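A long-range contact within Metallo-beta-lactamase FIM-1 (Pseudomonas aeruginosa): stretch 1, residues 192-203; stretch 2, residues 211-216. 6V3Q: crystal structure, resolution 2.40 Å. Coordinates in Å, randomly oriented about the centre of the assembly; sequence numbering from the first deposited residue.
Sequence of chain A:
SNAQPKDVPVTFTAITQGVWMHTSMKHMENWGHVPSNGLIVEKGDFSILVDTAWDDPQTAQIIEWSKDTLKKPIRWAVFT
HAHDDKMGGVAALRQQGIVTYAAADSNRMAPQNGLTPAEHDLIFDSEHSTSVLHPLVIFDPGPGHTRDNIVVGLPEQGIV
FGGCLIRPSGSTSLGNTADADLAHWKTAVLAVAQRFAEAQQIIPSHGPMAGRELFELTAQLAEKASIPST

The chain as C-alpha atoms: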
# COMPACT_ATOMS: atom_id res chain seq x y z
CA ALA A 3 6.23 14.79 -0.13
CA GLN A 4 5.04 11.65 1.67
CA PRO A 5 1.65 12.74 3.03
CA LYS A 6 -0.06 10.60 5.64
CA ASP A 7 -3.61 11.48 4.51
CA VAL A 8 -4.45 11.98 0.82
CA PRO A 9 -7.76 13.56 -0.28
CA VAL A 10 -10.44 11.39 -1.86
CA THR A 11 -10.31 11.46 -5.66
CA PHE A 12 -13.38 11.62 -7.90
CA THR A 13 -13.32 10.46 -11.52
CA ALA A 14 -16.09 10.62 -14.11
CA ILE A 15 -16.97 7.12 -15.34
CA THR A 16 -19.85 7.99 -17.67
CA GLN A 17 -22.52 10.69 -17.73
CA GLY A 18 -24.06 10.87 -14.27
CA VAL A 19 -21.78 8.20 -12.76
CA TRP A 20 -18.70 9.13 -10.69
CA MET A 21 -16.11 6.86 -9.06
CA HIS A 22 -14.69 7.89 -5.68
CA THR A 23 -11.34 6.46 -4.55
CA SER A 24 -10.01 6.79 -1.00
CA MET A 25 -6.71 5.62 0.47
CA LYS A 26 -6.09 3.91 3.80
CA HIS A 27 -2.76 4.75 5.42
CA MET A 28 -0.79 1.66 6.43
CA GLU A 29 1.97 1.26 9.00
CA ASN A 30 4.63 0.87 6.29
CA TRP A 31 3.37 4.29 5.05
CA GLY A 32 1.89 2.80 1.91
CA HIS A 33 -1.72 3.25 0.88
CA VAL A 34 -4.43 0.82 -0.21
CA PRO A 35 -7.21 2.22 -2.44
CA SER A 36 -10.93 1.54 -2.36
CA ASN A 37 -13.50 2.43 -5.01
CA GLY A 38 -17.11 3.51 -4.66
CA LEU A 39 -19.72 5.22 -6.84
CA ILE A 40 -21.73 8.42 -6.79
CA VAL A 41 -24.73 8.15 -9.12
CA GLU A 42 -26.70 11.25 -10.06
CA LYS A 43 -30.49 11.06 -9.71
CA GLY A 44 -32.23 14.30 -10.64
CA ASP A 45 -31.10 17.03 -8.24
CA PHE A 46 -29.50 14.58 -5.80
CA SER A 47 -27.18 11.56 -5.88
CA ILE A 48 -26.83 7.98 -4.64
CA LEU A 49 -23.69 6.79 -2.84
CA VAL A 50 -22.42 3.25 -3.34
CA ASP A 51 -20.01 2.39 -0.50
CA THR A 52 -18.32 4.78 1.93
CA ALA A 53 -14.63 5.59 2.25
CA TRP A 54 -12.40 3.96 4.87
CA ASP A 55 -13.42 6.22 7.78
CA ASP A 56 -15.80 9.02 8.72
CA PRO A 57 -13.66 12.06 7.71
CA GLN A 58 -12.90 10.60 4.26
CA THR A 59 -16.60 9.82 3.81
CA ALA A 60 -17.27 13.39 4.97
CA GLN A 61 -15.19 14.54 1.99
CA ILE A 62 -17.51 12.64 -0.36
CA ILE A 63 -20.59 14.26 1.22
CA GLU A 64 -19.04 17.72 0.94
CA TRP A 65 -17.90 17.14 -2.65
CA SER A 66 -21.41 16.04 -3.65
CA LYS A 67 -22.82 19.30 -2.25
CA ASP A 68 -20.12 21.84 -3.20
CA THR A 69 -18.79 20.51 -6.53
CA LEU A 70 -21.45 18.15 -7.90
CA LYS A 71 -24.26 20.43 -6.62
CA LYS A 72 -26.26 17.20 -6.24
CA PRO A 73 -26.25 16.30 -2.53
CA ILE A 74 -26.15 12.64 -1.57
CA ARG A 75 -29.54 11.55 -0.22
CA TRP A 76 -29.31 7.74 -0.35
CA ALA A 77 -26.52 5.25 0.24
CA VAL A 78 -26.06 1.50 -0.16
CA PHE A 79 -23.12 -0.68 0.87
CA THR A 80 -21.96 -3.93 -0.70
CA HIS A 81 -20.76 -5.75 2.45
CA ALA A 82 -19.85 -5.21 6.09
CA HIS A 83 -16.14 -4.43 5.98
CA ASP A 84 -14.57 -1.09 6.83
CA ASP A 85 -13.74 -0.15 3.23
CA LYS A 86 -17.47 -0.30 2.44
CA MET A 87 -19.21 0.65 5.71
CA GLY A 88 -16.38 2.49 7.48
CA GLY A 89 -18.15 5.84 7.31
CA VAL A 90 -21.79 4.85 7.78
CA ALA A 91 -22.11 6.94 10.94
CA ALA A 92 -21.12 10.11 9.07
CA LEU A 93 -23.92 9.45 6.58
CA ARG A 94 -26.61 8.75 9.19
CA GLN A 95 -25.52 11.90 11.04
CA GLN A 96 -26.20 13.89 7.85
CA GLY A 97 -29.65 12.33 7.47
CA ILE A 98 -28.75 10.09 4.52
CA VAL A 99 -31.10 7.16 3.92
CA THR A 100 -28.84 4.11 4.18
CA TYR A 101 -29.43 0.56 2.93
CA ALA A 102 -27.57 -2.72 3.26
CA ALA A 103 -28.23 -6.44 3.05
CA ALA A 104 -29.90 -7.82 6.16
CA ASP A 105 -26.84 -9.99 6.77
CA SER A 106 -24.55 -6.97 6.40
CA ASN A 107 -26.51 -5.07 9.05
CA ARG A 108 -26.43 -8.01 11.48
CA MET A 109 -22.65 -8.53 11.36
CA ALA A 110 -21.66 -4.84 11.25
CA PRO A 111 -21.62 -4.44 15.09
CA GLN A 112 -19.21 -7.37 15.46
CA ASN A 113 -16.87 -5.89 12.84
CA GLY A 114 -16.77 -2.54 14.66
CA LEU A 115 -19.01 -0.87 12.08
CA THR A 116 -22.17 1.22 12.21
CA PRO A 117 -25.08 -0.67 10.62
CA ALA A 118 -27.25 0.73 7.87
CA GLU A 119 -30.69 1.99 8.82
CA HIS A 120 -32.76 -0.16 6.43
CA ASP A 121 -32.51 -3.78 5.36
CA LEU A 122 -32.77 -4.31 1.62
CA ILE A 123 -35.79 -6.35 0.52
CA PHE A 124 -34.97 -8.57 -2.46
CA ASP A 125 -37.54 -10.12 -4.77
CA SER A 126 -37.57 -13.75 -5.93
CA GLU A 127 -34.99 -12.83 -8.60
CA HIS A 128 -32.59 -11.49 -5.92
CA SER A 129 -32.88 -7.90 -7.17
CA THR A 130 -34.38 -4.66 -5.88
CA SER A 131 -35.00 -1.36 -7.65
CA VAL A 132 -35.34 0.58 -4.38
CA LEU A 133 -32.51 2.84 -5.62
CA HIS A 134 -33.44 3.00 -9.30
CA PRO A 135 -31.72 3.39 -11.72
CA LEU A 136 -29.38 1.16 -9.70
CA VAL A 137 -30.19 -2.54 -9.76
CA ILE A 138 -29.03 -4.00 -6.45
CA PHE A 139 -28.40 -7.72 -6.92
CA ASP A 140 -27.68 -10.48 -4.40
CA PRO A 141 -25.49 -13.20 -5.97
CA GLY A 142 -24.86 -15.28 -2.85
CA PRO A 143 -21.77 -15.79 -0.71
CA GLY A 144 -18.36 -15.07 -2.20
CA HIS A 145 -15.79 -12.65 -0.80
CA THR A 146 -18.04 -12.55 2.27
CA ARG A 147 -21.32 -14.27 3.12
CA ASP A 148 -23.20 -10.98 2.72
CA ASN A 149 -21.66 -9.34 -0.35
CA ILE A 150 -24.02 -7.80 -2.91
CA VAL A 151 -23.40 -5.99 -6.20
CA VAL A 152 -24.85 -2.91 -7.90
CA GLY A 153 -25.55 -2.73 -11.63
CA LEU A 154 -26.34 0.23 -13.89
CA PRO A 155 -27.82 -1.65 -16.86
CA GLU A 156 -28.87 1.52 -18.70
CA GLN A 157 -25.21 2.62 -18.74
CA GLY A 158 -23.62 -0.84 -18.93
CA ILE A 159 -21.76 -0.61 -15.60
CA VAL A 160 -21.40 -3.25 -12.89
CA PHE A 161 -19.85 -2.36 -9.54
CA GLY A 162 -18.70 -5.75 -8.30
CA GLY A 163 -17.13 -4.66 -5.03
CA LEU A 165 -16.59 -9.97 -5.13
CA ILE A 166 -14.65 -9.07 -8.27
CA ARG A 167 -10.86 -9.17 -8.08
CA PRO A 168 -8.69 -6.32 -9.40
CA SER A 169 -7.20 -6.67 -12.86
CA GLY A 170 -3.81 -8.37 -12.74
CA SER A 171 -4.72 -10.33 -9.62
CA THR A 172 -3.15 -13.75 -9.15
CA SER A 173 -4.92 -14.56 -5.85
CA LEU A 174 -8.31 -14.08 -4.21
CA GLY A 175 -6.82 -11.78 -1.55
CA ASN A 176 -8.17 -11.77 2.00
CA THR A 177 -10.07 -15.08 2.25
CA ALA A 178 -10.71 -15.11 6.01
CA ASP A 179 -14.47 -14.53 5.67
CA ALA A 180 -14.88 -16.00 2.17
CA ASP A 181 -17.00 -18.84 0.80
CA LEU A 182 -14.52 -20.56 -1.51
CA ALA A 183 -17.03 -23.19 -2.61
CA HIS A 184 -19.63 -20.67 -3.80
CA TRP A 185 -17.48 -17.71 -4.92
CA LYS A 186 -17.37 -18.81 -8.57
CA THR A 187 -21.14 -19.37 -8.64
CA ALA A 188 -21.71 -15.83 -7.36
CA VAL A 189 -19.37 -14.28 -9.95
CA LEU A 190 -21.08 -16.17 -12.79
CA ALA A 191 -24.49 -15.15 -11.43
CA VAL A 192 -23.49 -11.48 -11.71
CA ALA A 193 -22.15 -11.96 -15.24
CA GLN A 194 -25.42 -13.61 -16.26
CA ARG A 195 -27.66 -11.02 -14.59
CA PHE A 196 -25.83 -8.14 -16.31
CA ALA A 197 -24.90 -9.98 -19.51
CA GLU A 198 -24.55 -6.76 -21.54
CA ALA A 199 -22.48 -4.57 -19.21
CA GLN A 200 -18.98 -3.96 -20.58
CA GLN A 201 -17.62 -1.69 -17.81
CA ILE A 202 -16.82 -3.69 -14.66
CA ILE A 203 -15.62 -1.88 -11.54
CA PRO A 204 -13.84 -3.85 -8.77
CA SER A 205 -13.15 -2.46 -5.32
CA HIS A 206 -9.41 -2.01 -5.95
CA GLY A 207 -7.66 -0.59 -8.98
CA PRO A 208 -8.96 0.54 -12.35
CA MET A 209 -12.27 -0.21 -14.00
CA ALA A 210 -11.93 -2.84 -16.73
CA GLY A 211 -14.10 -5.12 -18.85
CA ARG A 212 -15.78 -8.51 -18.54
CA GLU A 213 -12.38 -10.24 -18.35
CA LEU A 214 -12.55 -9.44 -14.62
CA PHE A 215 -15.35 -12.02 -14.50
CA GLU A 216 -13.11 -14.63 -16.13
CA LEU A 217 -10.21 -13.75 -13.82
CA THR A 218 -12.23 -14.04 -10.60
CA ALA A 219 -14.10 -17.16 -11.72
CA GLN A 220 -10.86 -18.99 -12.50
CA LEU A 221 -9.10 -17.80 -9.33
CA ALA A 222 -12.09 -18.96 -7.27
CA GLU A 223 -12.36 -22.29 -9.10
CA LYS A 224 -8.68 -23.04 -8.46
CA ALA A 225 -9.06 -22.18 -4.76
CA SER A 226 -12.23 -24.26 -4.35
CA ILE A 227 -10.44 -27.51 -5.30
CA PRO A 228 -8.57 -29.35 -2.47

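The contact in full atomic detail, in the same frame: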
# COMPACT_ATOMS: atom_id res chain seq x y z
N VAL A 192 -23.53 -12.90 -11.38
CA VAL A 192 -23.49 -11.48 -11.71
C VAL A 192 -23.32 -11.30 -13.21
O VAL A 192 -24.00 -10.49 -13.85
CB VAL A 192 -22.37 -10.77 -10.93
CG1 VAL A 192 -22.26 -9.31 -11.35
CG2 VAL A 192 -22.61 -10.90 -9.43
N ALA A 193 -22.39 -12.06 -13.81
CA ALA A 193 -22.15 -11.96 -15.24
C ALA A 193 -23.39 -12.31 -16.05
O ALA A 193 -23.60 -11.75 -17.13
CB ALA A 193 -20.98 -12.87 -15.64
N GLN A 194 -24.21 -13.22 -15.54
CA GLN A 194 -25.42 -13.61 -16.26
C GLN A 194 -26.56 -12.63 -16.03
O GLN A 194 -27.39 -12.43 -16.92
CB GLN A 194 -25.84 -15.02 -15.85
CG GLN A 194 -26.89 -15.64 -16.75
CD GLN A 194 -27.16 -17.09 -16.42
OE1 GLN A 194 -26.32 -17.77 -15.82
NE2 GLN A 194 -28.33 -17.58 -16.80
N ARG A 195 -26.62 -12.01 -14.85
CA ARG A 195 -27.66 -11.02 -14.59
C ARG A 195 -27.43 -9.75 -15.40
O ARG A 195 -28.39 -9.17 -15.94
CB ARG A 195 -27.71 -10.70 -13.09
CG ARG A 195 -28.70 -9.60 -12.72
CD ARG A 195 -30.12 -9.94 -13.18
NE ARG A 195 -31.08 -8.94 -12.74
CZ ARG A 195 -31.29 -7.78 -13.36
NH1 ARG A 195 -30.60 -7.47 -14.46
NH2 ARG A 195 -32.19 -6.93 -12.89
N PHE A 196 -26.19 -9.30 -15.51
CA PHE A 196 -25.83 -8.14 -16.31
C PHE A 196 -24.98 -8.59 -17.50
O PHE A 196 -23.80 -8.26 -17.62
CB PHE A 196 -25.10 -7.10 -15.47
CG PHE A 196 -25.80 -6.76 -14.18
CD1 PHE A 196 -26.99 -6.04 -14.19
CD2 PHE A 196 -25.26 -7.14 -12.97
CE1 PHE A 196 -27.63 -5.73 -13.00
CE2 PHE A 196 -25.90 -6.83 -11.78
CZ PHE A 196 -27.08 -6.12 -11.79
N ALA A 197 -25.61 -9.36 -18.39
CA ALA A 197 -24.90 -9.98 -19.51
C ALA A 197 -24.39 -8.97 -20.52
O ALA A 197 -23.50 -9.30 -21.31
CB ALA A 197 -25.81 -10.99 -20.20
N GLU A 198 -24.93 -7.75 -20.53
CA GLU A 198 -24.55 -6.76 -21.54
C GLU A 198 -23.51 -5.77 -21.05
O GLU A 198 -22.84 -5.15 -21.88
CB GLU A 198 -25.79 -5.99 -22.01
CG GLU A 198 -26.89 -6.88 -22.57
CD GLU A 198 -27.96 -6.09 -23.29
OE1 GLU A 198 -28.82 -6.72 -23.94
OE2 GLU A 198 -27.95 -4.84 -23.21
N ALA A 199 -23.37 -5.60 -19.74
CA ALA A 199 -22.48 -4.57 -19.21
C ALA A 199 -21.03 -4.86 -19.60
O ALA A 199 -20.54 -5.98 -19.42
CB ALA A 199 -22.61 -4.47 -17.69
N GLN A 200 -20.36 -3.84 -20.14
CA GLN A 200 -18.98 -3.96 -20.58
C GLN A 200 -17.99 -3.27 -19.64
O GLN A 200 -16.79 -3.53 -19.74
CB GLN A 200 -18.82 -3.38 -21.99
CG GLN A 200 -19.57 -4.15 -23.07
CD GLN A 200 -19.20 -5.62 -23.09
OE1 GLN A 200 -18.02 -5.97 -23.08
NE2 GLN A 200 -20.21 -6.48 -23.10
N GLN A 201 -18.47 -2.41 -18.75
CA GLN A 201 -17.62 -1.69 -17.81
C GLN A 201 -17.81 -2.29 -16.42
O GLN A 201 -18.88 -2.14 -15.81
CB GLN A 201 -17.95 -0.19 -17.82
CG GLN A 201 -17.62 0.49 -19.14
CD GLN A 201 -18.13 1.91 -19.21
OE1 GLN A 201 -19.33 2.15 -19.34
NE2 GLN A 201 -17.22 2.87 -19.13
N ILE A 202 -16.78 -2.97 -15.92
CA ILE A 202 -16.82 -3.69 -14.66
C ILE A 202 -15.87 -3.01 -13.69
O ILE A 202 -14.68 -2.82 -14.00
CB ILE A 202 -16.45 -5.17 -14.84
CG1 ILE A 202 -17.26 -5.78 -15.99
CG2 ILE A 202 -16.68 -5.95 -13.56
CD1 ILE A 202 -18.76 -5.70 -15.79
N ILE A 203 -16.37 -2.64 -12.52
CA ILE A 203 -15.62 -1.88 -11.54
C ILE A 203 -15.38 -2.77 -10.32
O ILE A 203 -16.34 -3.11 -9.61
CB ILE A 203 -16.35 -0.58 -11.14
CG1 ILE A 203 -16.61 0.28 -12.38
CG2 ILE A 203 -15.55 0.19 -10.10
CD1 ILE A 203 -17.36 1.56 -12.09
N GLY A 211 -13.02 -4.49 -18.15
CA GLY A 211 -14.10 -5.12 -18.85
C GLY A 211 -14.52 -6.44 -18.23
O GLY A 211 -14.22 -6.74 -17.06
N ARG A 212 -15.24 -7.24 -19.02
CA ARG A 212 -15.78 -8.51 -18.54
C ARG A 212 -14.71 -9.56 -18.30
O ARG A 212 -15.03 -10.63 -17.76
CB ARG A 212 -16.82 -9.04 -19.53
CG ARG A 212 -18.02 -8.12 -19.72
CD ARG A 212 -19.08 -8.74 -20.61
NE ARG A 212 -19.71 -9.92 -20.01
CZ ARG A 212 -20.68 -9.86 -19.11
NH1 ARG A 212 -21.15 -8.69 -18.69
NH2 ARG A 212 -21.20 -10.98 -18.62
N GLU A 213 -13.45 -9.30 -18.67
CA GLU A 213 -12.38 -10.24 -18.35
C GLU A 213 -12.16 -10.35 -16.85
O GLU A 213 -11.61 -11.35 -16.38
CB GLU A 213 -11.07 -9.82 -19.03
CG GLU A 213 -10.48 -8.51 -18.53
CD GLU A 213 -11.17 -7.29 -19.12
OE1 GLU A 213 -12.07 -7.46 -19.97
OE2 GLU A 213 -10.80 -6.16 -18.73
N LEU A 214 -12.58 -9.33 -16.08
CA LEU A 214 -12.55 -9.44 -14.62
C LEU A 214 -13.44 -10.57 -14.13
O LEU A 214 -13.13 -11.19 -13.10
CB LEU A 214 -12.99 -8.11 -13.99
CG LEU A 214 -12.01 -6.94 -14.10
CD1 LEU A 214 -12.40 -5.82 -13.16
CD2 LEU A 214 -10.59 -7.41 -13.81
N PHE A 215 -14.53 -10.86 -14.83
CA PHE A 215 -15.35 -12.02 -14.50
C PHE A 215 -14.57 -13.31 -14.71
O PHE A 215 -14.55 -14.19 -13.84
CB PHE A 215 -16.62 -12.02 -15.34
CG PHE A 215 -17.63 -10.98 -14.93
CD1 PHE A 215 -18.39 -10.32 -15.89
CD2 PHE A 215 -17.81 -10.66 -13.60
CE1 PHE A 215 -19.31 -9.36 -15.52
CE2 PHE A 215 -18.74 -9.70 -13.22
CZ PHE A 215 -19.49 -9.05 -14.18
N GLU A 216 -13.92 -13.45 -15.87
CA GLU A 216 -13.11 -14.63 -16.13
C GLU A 216 -12.01 -14.79 -15.09
O GLU A 216 -11.78 -15.89 -14.57
CB GLU A 216 -12.51 -14.55 -17.53
CG GLU A 216 -11.47 -15.62 -17.81
CD GLU A 216 -10.76 -15.41 -19.13
OE1 GLU A 216 -9.70 -16.04 -19.34
OE2 GLU A 216 -11.26 -14.62 -19.96
O HOH W 1 -15.63 -6.25 -21.61

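Arg212 carries the three direct hydrogen bonds between the stretches, and all three end on backbone carbonyls of stretch 1, one in the last turn of its helix (Ala193) and two in the loop that leads on to the strand (Phe196 and Ala199). Arg212 NH2 donates to Ala193 O at 2.9 Å, while Arg212 NH1 donates to Phe196 O and to Ala199 O, each also at 2.9 Å. The three acceptors lie at the edge of the guanidinium, near its plane, where the N-H bonds of the planar group point; the N-H...O angles of 148° to 160° are accordingly favourable. Ala197 O sits instead over one face, 3.6 Å from Arg212 NH1.

The arginine meets stretch 1 where its helix gives way to a loop. Phe196 N still bonds to Val192 O (3.0 Å), but Phe196 itself (phi/psi -113/66) is the first residue to leave helical geometry. The turn that follows is closed internally by a weak bond from Ala199 N to Phe196 O (3.4 Å), so Phe196 O accepts both from this amide and from the arginine. No acidic side chain pairs with Arg212 across this contact; its positive charge is met by carbonyl dipoles. The CA-to-CB bond of Arg212 points sideways, and the extended chi2 (t) followed by chi3 near 66° (p) brings the guanidinium to the turn.

Gln200 borders the arginine. Its CA-to-CB bond points away, yet the end of its side chain comes nearer, with Gln200 NE2 3.5 Å from Arg212 CD. The same amide nitrogen donates to Glu198 O (3.2 Å), tying the side chain to its own loop. Water 1 adds a bridge: it accepts from Arg212 N (2.8 Å) and donates to Gln200 OE1 (2.8 Å), with a weak bond to Gln200 O (3.5 Å). Close by, Gly211 CA approaches Gln200 O at 3.2 Å in a CA-H...O contact with an angle of 149° at the hydrogen. A CB at Gly211 would point away from stretch 1 and lie only 2.7 Å from Glu213 OE1. The Glu213 carboxylate folds back within stretch 2, where Gly211 N donates to Glu213 OE2 (2.8 Å).

Beyond the polar network the contact becomes apolar. Phe215 and Leu214 both direct their CA-to-CB bonds toward stretch 1. Ala193 CB lies over one face of the Phe215 ring, 3.9 Å from its centroid and 21° off the normal, a CH-pi contact that suits the small methyl group; the CA atoms of Ala193 and Phe215, 6.8 Å apart, mark the backbone register. Val192 CG1 reaches Phe215 CZ at 4.0 Å, and Ile202 CD1 approaches Phe215 CE1 at 3.7 Å, both obliquely to the ring.

The CA-to-CB bond of Ile202, on the strand, points toward stretch 2, and the residue links the apolar patch to the turn at Gly211. Its CG2 meets Leu214 CD1 at 4.3 Å, and Ile202 CG1 lies 3.4 Å from Gly211 O. The CA-to-CB bonds of its neighbours Gln201 and Ile203 point away, the usual alternation along a strand. Altogether the contact buries 533 Å², summed over both sides.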